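Local coordinates for protein Cg9734-pa (Drosophila melanogaster, PDB 2BK9) that binds heme with a hexacoordinate iron and probably carries oxygen, at residues V17-P20 and T21-A25; L28-F31 and F32-P36; S122-E125 and S126-A129. The protein carries 1 engineered substitution. One frame throughout, in Å; residues are numbered along the deposited sequence.

All three contacts are local. Each joins adjoining segments with no residues between them, so none closes a long loop, and they follow one another along the chain without nesting or crossing. Contact 1 joins helix 3-17 to helix 20-34. Contact 2 ends helix 20-34 at its last turn, whose Phe31 touches the heme; the centres of contacts 1 and 2 are about 16 Å apart. Both face helix 56-75. Contact 3 comes much later. It joins helix 103-120 to helix 125-143 at the surface and packs on helix 3-17. Its nearest atoms are about 11 Å from contact 1 and about 13 Å from contact 2.

Contact 1 of 3, residues V17-P20 and T21-A25; sequences VATP and TDSGA
The flat groups that meet here are the backbone carbonyls of Thr19 and Pro20, each approached by an amide four residues on. Ser23 N donates to Thr19 O, at 2.9 Å. Gly24 N donates to Pro20 O, at 2.8 Å. These are the first two rungs of helix 20-34. The next follows at once, from Ala25 N to Thr21 O.

Thr19 is the N-cap residue. Its side chain makes no capping bond, so its share in starting the helix comes from its carbonyl. Ser23 turns its side chain back over this carbonyl. Its OG lies anti to its own carbonyl carbon (chi1 -63°), which aims it at the turn before the helix. There Ser23 OG is hydrogen-bonded to Pro16 O, the partner of this buried hydroxyl. Two atoms of Thr19 also lie close by: Ser23 OG is 3.1 Å from Thr19 O and 3.2 Å from Thr19 OG1. The hydroxyl thus sits inside the turn, next to carbonyl oxygens from both sides of the corner.

Pro20 opens the helix. Its nitrogen has no hydrogen, which costs nothing in a first turn, where amides have no earlier helical carbonyl to reach. Its ring is placed by its contact with Ile66 of helix 56-75. Val17 and Ser23 touch Ile66 too, and Val17 also meets Asp70. One residue of helix 56-75 therefore receives side chains from before, at and after the helix start.

The arrangement is a tight interhelical corner with an N-cap and a proline in the first helical turn. In globin terms it is the AB corner.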
loop_
_atom_site.group_PDB
_atom_site.type_symbol
_atom_site.label_atom_id
_atom_site.label_comp_id
_atom_site.label_asym_id
_atom_site.label_seq_id
_atom_site.Cartn_x
_atom_site.Cartn_y
_atom_site.Cartn_z
ATOM N N VAL A 17 11.370 -1.311 4.707
ATOM C CA VAL A 17 11.669 -2.040 3.494
ATOM C C VAL A 17 12.810 -3.026 3.710
ATOM O O VAL A 17 12.997 -3.946 2.898
ATOM C CB VAL A 17 11.987 -1.105 2.298
ATOM C CG1 VAL A 17 13.427 -0.593 2.332
ATOM C CG2 VAL A 17 11.708 -1.798 1.008
ATOM N N ALA A 18 13.583 -2.898 4.794
ATOM C CA ALA A 18 14.626 -3.850 5.096
ATOM C C ALA A 18 14.053 -5.233 5.351
ATOM O O ALA A 18 14.755 -6.234 5.193
ATOM C CB ALA A 18 15.445 -3.414 6.262
ATOM N N THR A 19 12.798 -5.312 5.773
ATOM C CA THR A 19 12.124 -6.572 6.097
ATOM C C THR A 19 10.793 -6.664 5.372
ATOM O O THR A 19 9.734 -6.552 5.992
ATOM C CB THR A 19 11.912 -6.756 7.600
ATOM O OG1 THR A 19 11.203 -5.626 8.097
ATOM C CG2 THR A 19 13.221 -6.807 8.340
ATOM N N PRO A 20 10.804 -6.875 4.076
ATOM C CA PRO A 20 9.507 -6.924 3.361
ATOM C C PRO A 20 8.535 -7.959 3.909
ATOM O O PRO A 20 7.350 -7.697 3.964
ATOM C CB PRO A 20 9.917 -7.207 1.913
ATOM C CG PRO A 20 11.273 -6.640 1.798
ATOM C CD PRO A 20 11.920 -6.936 3.120
ATOM N N THR A 21 9.028 -9.117 4.328
ATOM C CA THR A 21 8.154 -10.171 4.813
ATOM C C THR A 21 7.382 -9.693 6.046
ATOM O O THR A 21 6.150 -9.706 6.073
ATOM C CB THR A 21 8.947 -11.428 5.107
ATOM O OG1 THR A 21 9.620 -11.865 3.926
ATOM C CG2 THR A 21 8.055 -12.553 5.550
ATOM N N ASP A 22 8.099 -9.248 7.054
ATOM C CA ASP A 22 7.414 -8.812 8.277
ATOM C C ASP A 22 6.597 -7.563 8.079
ATOM O O ASP A 22 5.516 -7.421 8.639
ATOM C CB ASP A 22 8.417 -8.588 9.388
ATOM C CG ASP A 22 8.945 -9.867 9.985
ATOM O OD1 ASP A 22 8.439 -10.971 9.718
ATOM O OD2 ASP A 22 9.909 -9.791 10.749
ATOM N N SER A 23 7.144 -6.604 7.330
ATOM C CA SER A 23 6.468 -5.328 7.153
ATOM C C SER A 23 5.170 -5.525 6.365
ATOM O O SER A 23 4.126 -4.992 6.707
ATOM C CB SER A 23 7.391 -4.326 6.474
ATOM O OG SER A 23 8.509 -4.086 7.305
ATOM N N GLY A 24 5.275 -6.281 5.287
ATOM C CA GLY A 24 4.065 -6.594 4.514
ATOM C C GLY A 24 3.061 -7.404 5.317
ATOM O O GLY A 24 1.863 -7.173 5.191
ATOM N N ALA A 25 3.529 -8.337 6.133
ATOM C CA ALA A 25 2.614 -9.126 6.946
ATOM C C ALA A 25 1.937 -8.262 8.003
ATOM O O ALA A 25 0.769 -8.491 8.314
ATOM C CB ALA A 25 3.322 -10.256 7.623
#

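Contact 2 of 3, residues L28-F31 and F32-P36; sequences LTQF and FNRFP. With HEM (protoporphyrin IX containing Fe), chain B.
Phe31 and Phe32 touch through their rings, and Phe31 also meets the heme. The heme atom CAC lies at the edge of the Phe31 ring, in its plane. Phe31 CZ is 3.7 Å from the heme methyl CMC. The Phe31 CG is anti to its backbone N (chi1 180°), which sends the ring out to the porphyrin. Next along the same rim, Phe31 CD2 sits over one face of the Phe32 ring, 3.7 Å from Phe32 CE1. The two planes are 44° apart, an oblique aromatic pair. A looser touch, 4.2 Å from Phe31 CD1 to Phe35 CD2, adds a third ring. Leu28 and Phe32 lie side by side, pointing the same way, with Leu28 CG 3.4 Å from Phe32 CE2 in one of two Leu28 conformers. With only an alanine at Phe32, Phe31 CD2 and the Leu28 side chain would probably lose the ring they both touch, leaving a gap.

The polar flank lies on Gln30 and Arg34. Their side chains run alongside each other. Arg34 NE gives a nearly straight bond of 2.9 Å to a lone pair of Gln30 OE1, which lies in the guanidinium plane. A water accepts from Arg34 NH2 and returns a weak bond to the same OE1. Gln30 NE2 is held by Asp115 OD2, which fixes the turn of the amide.

Backbone bonds run on to Phe35 N, 2.8 Å from Phe31 O, where the helix ends.

Helix 56-75 borders one side, with Phe58 touching Leu28, Thr29 and Phe32, and the axial ligand His61 beside Leu28. Helix 103-120 borders another, through Leu109 and Val112.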
loop_
_atom_site.group_PDB
_atom_site.type_symbol
_atom_site.label_atom_id
_atom_site.label_comp_id
_atom_site.label_asym_id
_atom_site.label_seq_id
_atom_site.Cartn_x
_atom_site.Cartn_y
_atom_site.Cartn_z
ATOM N N LEU A 28 -0.856 -6.519 6.035
ATOM C CA LEU A 28 -1.971 -7.325 5.584
ATOM C C LEU A 28 -2.700 -8.031 6.717
ATOM O O LEU A 28 -3.921 -8.138 6.677
ATOM C CB LEU A 28 -1.436 -8.213 4.465
ATOM C CG LEU A 28 -2.380 -8.750 3.446
ATOM C CD1 LEU A 28 -3.128 -7.661 2.691
ATOM C CD2 LEU A 28 -1.679 -9.674 2.495
ATOM N N THR A 29 -1.994 -8.484 7.748
ATOM C CA THR A 29 -2.718 -9.007 8.897
ATOM C C THR A 29 -3.611 -7.934 9.533
ATOM O O THR A 29 -4.731 -8.243 9.922
ATOM C CB THR A 29 -1.846 -9.651 9.970
ATOM O OG1 THR A 29 -0.926 -8.695 10.495
ATOM C CG2 THR A 29 -1.131 -10.885 9.468
ATOM N N GLN A 30 -3.133 -6.692 9.622
ATOM C CA GLN A 30 -3.944 -5.653 10.234
ATOM C C GLN A 30 -5.176 -5.361 9.376
ATOM O O GLN A 30 -6.269 -5.152 9.886
ATOM C CB GLN A 30 -3.111 -4.372 10.491
ATOM C CG GLN A 30 -3.962 -3.247 11.089
ATOM C CD GLN A 30 -3.321 -1.896 11.372
ATOM O OE1 GLN A 30 -4.039 -0.942 11.734
ATOM N NE2 GLN A 30 -2.009 -1.771 11.284
ATOM N N PHE A 31 -4.963 -5.321 8.070
ATOM C CA PHE A 31 -6.065 -5.132 7.138
ATOM C C PHE A 31 -7.163 -6.176 7.378
ATOM O O PHE A 31 -8.329 -5.838 7.497
ATOM C CB PHE A 31 -5.481 -5.200 5.754
ATOM C CG PHE A 31 -6.443 -5.037 4.612
ATOM C CD1 PHE A 31 -7.241 -3.904 4.462
ATOM C CD2 PHE A 31 -6.477 -5.986 3.623
ATOM C CE1 PHE A 31 -8.040 -3.737 3.362
ATOM C CE2 PHE A 31 -7.262 -5.805 2.502
ATOM C CZ PHE A 31 -8.048 -4.671 2.385
ATOM N N PHE A 32 -6.762 -7.433 7.434
ATOM C CA PHE A 32 -7.755 -8.494 7.587
ATOM C C PHE A 32 -8.328 -8.582 9.002
ATOM O O PHE A 32 -9.466 -8.989 9.171
ATOM C CB PHE A 32 -7.192 -9.844 7.171
ATOM C CG PHE A 32 -6.796 -9.930 5.746
ATOM C CD1 PHE A 32 -7.656 -9.535 4.724
ATOM C CD2 PHE A 32 -5.555 -10.445 5.388
ATOM C CE1 PHE A 32 -7.250 -9.643 3.427
ATOM C CE2 PHE A 32 -5.180 -10.562 4.071
ATOM C CZ PHE A 32 -6.033 -10.195 3.105
ATOM N N ASN A 33 -7.535 -8.219 10.003
ATOM C CA ASN A 33 -8.045 -8.208 11.372
ATOM C C ASN A 33 -9.117 -7.173 11.562
ATOM O O ASN A 33 -10.170 -7.438 12.149
ATOM C CB ASN A 33 -6.851 -7.942 12.310
ATOM C CG ASN A 33 -7.163 -8.142 13.733
ATOM O OD1 ASN A 33 -7.993 -8.967 14.092
ATOM N ND2 ASN A 33 -6.490 -7.375 14.572
ATOM N N ARG A 34 -8.854 -5.953 11.080
ATOM C CA ARG A 34 -9.838 -4.850 11.201
ATOM C C ARG A 34 -10.998 -5.011 10.224
ATOM O O ARG A 34 -12.105 -4.654 10.555
ATOM C CB ARG A 34 -9.140 -3.515 10.946
ATOM C CG ARG A 34 -8.163 -3.085 12.000
ATOM C CD ARG A 34 -7.748 -1.640 11.765
ATOM N NE ARG A 34 -6.736 -1.158 12.658
ATOM C CZ ARG A 34 -6.931 -0.893 13.950
ATOM N NH1 ARG A 34 -8.127 -0.892 14.484
ATOM N NH2 ARG A 34 -5.879 -0.520 14.689
ATOM N N PHE A 35 -10.706 -5.512 9.033
ATOM C CA PHE A 35 -11.649 -5.499 7.923
ATOM C C PHE A 35 -11.717 -6.897 7.291
ATOM O O PHE A 35 -11.263 -7.107 6.171
ATOM C CB PHE A 35 -11.258 -4.421 6.931
ATOM C CG PHE A 35 -11.001 -3.083 7.560
ATOM C CD1 PHE A 35 -12.018 -2.354 8.137
ATOM C CD2 PHE A 35 -9.717 -2.558 7.602
ATOM C CE1 PHE A 35 -11.764 -1.140 8.722
ATOM C CE2 PHE A 35 -9.468 -1.314 8.181
ATOM C CZ PHE A 35 -10.494 -0.627 8.729
ATOM N N PRO A 36 -12.248 -7.863 8.036
ATOM C CA PRO A 36 -12.218 -9.258 7.593
ATOM C C PRO A 36 -12.952 -9.585 6.312
ATOM O O PRO A 36 -12.640 -10.591 5.701
ATOM C CB PRO A 36 -12.836 -10.014 8.756
ATOM C CG PRO A 36 -13.610 -9.015 9.511
ATOM C CD PRO A 36 -12.789 -7.750 9.399
HETATM C CHA HEM B . -3.546 -9.088 -6.518
HETATM C CHB HEM B . -0.904 -5.206 -5.482
HETATM C CHC HEM B . -4.393 -3.734 -2.592
HETATM C CHD HEM B . -6.808 -7.791 -3.261
HETATM C C1A HEM B . -2.573 -8.124 -6.531
HETATM C C2A HEM B . -1.447 -8.077 -7.465
HETATM C C3A HEM B . -0.700 -6.981 -7.204
HETATM C C4A HEM B . -1.331 -6.355 -6.077
HETATM C CMA HEM B . 0.578 -6.432 -7.867
HETATM C CAA HEM B . -1.213 -9.124 -8.560
HETATM C CBA HEM B . -2.157 -8.894 -9.740
HETATM C CGA HEM B . -1.942 -10.040 -10.694
HETATM O O1A HEM B . -2.488 -11.158 -10.455
HETATM O O2A HEM B . -1.238 -9.839 -11.698
HETATM C C1B HEM B . -1.599 -4.475 -4.548
HETATM C C2B HEM B . -1.198 -3.178 -4.082
HETATM C C3B HEM B . -2.186 -2.763 -3.267
HETATM C C4B HEM B . -3.220 -3.753 -3.265
HETATM C CMB HEM B . 0.088 -2.495 -4.457
HETATM C CAB HEM B . -2.323 -1.463 -2.574
HETATM C CBB HEM B . -1.330 -0.735 -2.097
HETATM C C1C HEM B . -5.365 -4.682 -2.511
HETATM C C2C HEM B . -6.609 -4.602 -1.754
HETATM C C3C HEM B . -7.258 -5.759 -1.886
HETATM C C4C HEM B . -6.465 -6.580 -2.763
HETATM C CMC HEM B . -7.051 -3.367 -0.972
HETATM C CAC HEM B . -8.574 -6.087 -1.233
HETATM C CBC HEM B . -9.020 -7.275 -0.882
HETATM C C1D HEM B . -6.140 -8.523 -4.185
HETATM C C2D HEM B . -6.594 -9.725 -4.745
HETATM C C3D HEM B . -5.627 -10.130 -5.706
HETATM C C4D HEM B . -4.629 -9.095 -5.683
HETATM C CMD HEM B . -7.850 -10.480 -4.350
HETATM C CAD HEM B . -5.697 -11.368 -6.559
HETATM C CBD HEM B . -5.188 -12.575 -5.835
HETATM C CGD HEM B . -5.264 -13.835 -6.638
HETATM O O1D HEM B . -5.014 -14.928 -6.077
HETATM O O2D HEM B . -5.573 -13.762 -7.857
HETATM N NA HEM B . -2.493 -7.044 -5.717
HETATM N NB HEM B . -2.853 -4.826 -4.034
HETATM N NC HEM B . -5.306 -5.906 -3.125
HETATM N ND HEM B . -4.952 -8.144 -4.773
HETATM FE FE HEM B . -3.880 -6.511 -4.405
HETATM O O HOH W 1 -2.903 -0.645 14.668
#

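Contact 3 of 3, residues S122-E125 and S126-A129; sequences SLDE and SQAA
Asp124 and Gln127 form a capping box at the start of helix 125-143, just after a Schellman motif closes helix 103-120. Ser122, with positive phi, is the C-prime residue of that motif. Together they make the corner between the G and H helices of the globin fold.

Hydrogen bonds do most of the work. Gln127 N donates to Asp124 OD1 at 2.8 Å, nearly along the carboxylate C-O axis. The CG of Asp124 stands between its own backbone N and carbonyl carbon (chi1 70°), and this folds the carboxylate back over the helix start. In return Asp124 N donates to Gln127 OE1 at 3.0 Å, in the one of two Gln127 conformers described here. The first helical rungs follow, from Ala128 N to Asp124 O and from Ala129 N to Glu125 O. The partial positive charge of the helix N-terminus would probably favour the Asp124 carboxylate.

The flat groups stack as well. In this conformer the Asp124 carboxylate and the Gln127 amide lie 30° apart, though their side chains cross at about a right angle.

Apolar packing is on the buried side. Leu123 reaches Thr12 of helix 3-17 and Thr118 of helix 103-120, and Ala128 touches Thr118 too. Across the turn itself, Leu123 CB comes to 4.3 Å from Ala128 CB.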
loop_
_atom_site.group_PDB
_atom_site.type_symbol
_atom_site.label_atom_id
_atom_site.label_comp_id
_atom_site.label_asym_id
_atom_site.label_seq_id
_atom_site.Cartn_x
_atom_site.Cartn_y
_atom_site.Cartn_z
ATOM N N SER A 122 8.905 5.157 13.406
ATOM C CA SER A 122 8.720 6.127 14.483
ATOM C C SER A 122 8.515 7.517 13.937
ATOM O O SER A 122 9.198 8.463 14.321
ATOM C CB SER A 122 9.858 6.082 15.475
ATOM O OG SER A 122 10.003 4.770 16.046
ATOM N N LEU A 123 7.538 7.654 13.042
ATOM C CA LEU A 123 7.280 8.922 12.380
ATOM C C LEU A 123 6.577 9.867 13.326
ATOM O O LEU A 123 5.591 9.498 13.929
ATOM C CB LEU A 123 6.421 8.730 11.158
ATOM C CG LEU A 123 6.939 7.786 10.077
ATOM C CD1 LEU A 123 5.921 7.680 8.969
ATOM C CD2 LEU A 123 8.273 8.193 9.530
ATOM N N ASP A 124 7.067 11.097 13.412
ATOM C CA ASP A 124 6.340 12.140 14.118
ATOM C C ASP A 124 5.175 12.622 13.246
ATOM O O ASP A 124 5.008 12.151 12.136
ATOM C CB ASP A 124 7.260 13.258 14.608
ATOM C CG ASP A 124 7.826 14.112 13.518
ATOM O OD1 ASP A 124 7.241 14.212 12.432
ATOM O OD2 ASP A 124 8.897 14.744 13.751
ATOM N N GLU A 125 4.365 13.533 13.779
ATOM C CA GLU A 125 3.182 13.911 13.032
ATOM C C GLU A 125 3.514 14.524 11.698
ATOM O O GLU A 125 2.827 14.272 10.723
ATOM C CB GLU A 125 2.325 14.873 13.822
ATOM C CG GLU A 125 1.533 14.266 14.916
ATOM C CD GLU A 125 0.676 15.318 15.628
ATOM O OE1 GLU A 125 1.080 16.497 15.809
ATOM O OE2 GLU A 125 -0.395 14.900 16.089
ATOM N N SER A 126 4.540 15.371 11.641
ATOM C CA SER A 126 4.908 16.021 10.393
ATOM C C SER A 126 5.409 14.999 9.381
ATOM O O SER A 126 5.101 15.095 8.202
ATOM C CB SER A 126 5.993 17.047 10.651
ATOM O OG SER A 126 5.518 18.131 11.427
ATOM N N GLN A 127 6.218 14.052 9.842
ATOM C CA GLN A 127 6.751 13.004 8.964
ATOM C C GLN A 127 5.643 12.100 8.462
ATOM O O GLN A 127 5.612 11.727 7.303
ATOM C CB GLN A 127 7.836 12.254 9.731
ATOM C CG GLN A 127 8.969 13.170 10.196
ATOM C CD GLN A 127 9.947 12.492 11.106
ATOM O OE1 GLN A 127 9.571 11.579 11.850
ATOM N NE2 GLN A 127 11.214 12.889 11.031
ATOM N N ALA A 128 4.710 11.765 9.341
ATOM C CA ALA A 128 3.551 10.961 8.946
ATOM C C ALA A 128 2.720 11.710 7.917
ATOM O O ALA A 128 2.198 11.108 6.978
ATOM C CB ALA A 128 2.718 10.586 10.128
ATOM N N ALA A 129 2.580 13.040 8.059
ATOM C CA ALA A 129 1.860 13.820 7.099
ATOM C C ALA A 129 2.518 13.801 5.736
ATOM O O ALA A 129 1.828 13.755 4.716
ATOM C CB ALA A 129 1.692 15.241 7.598
#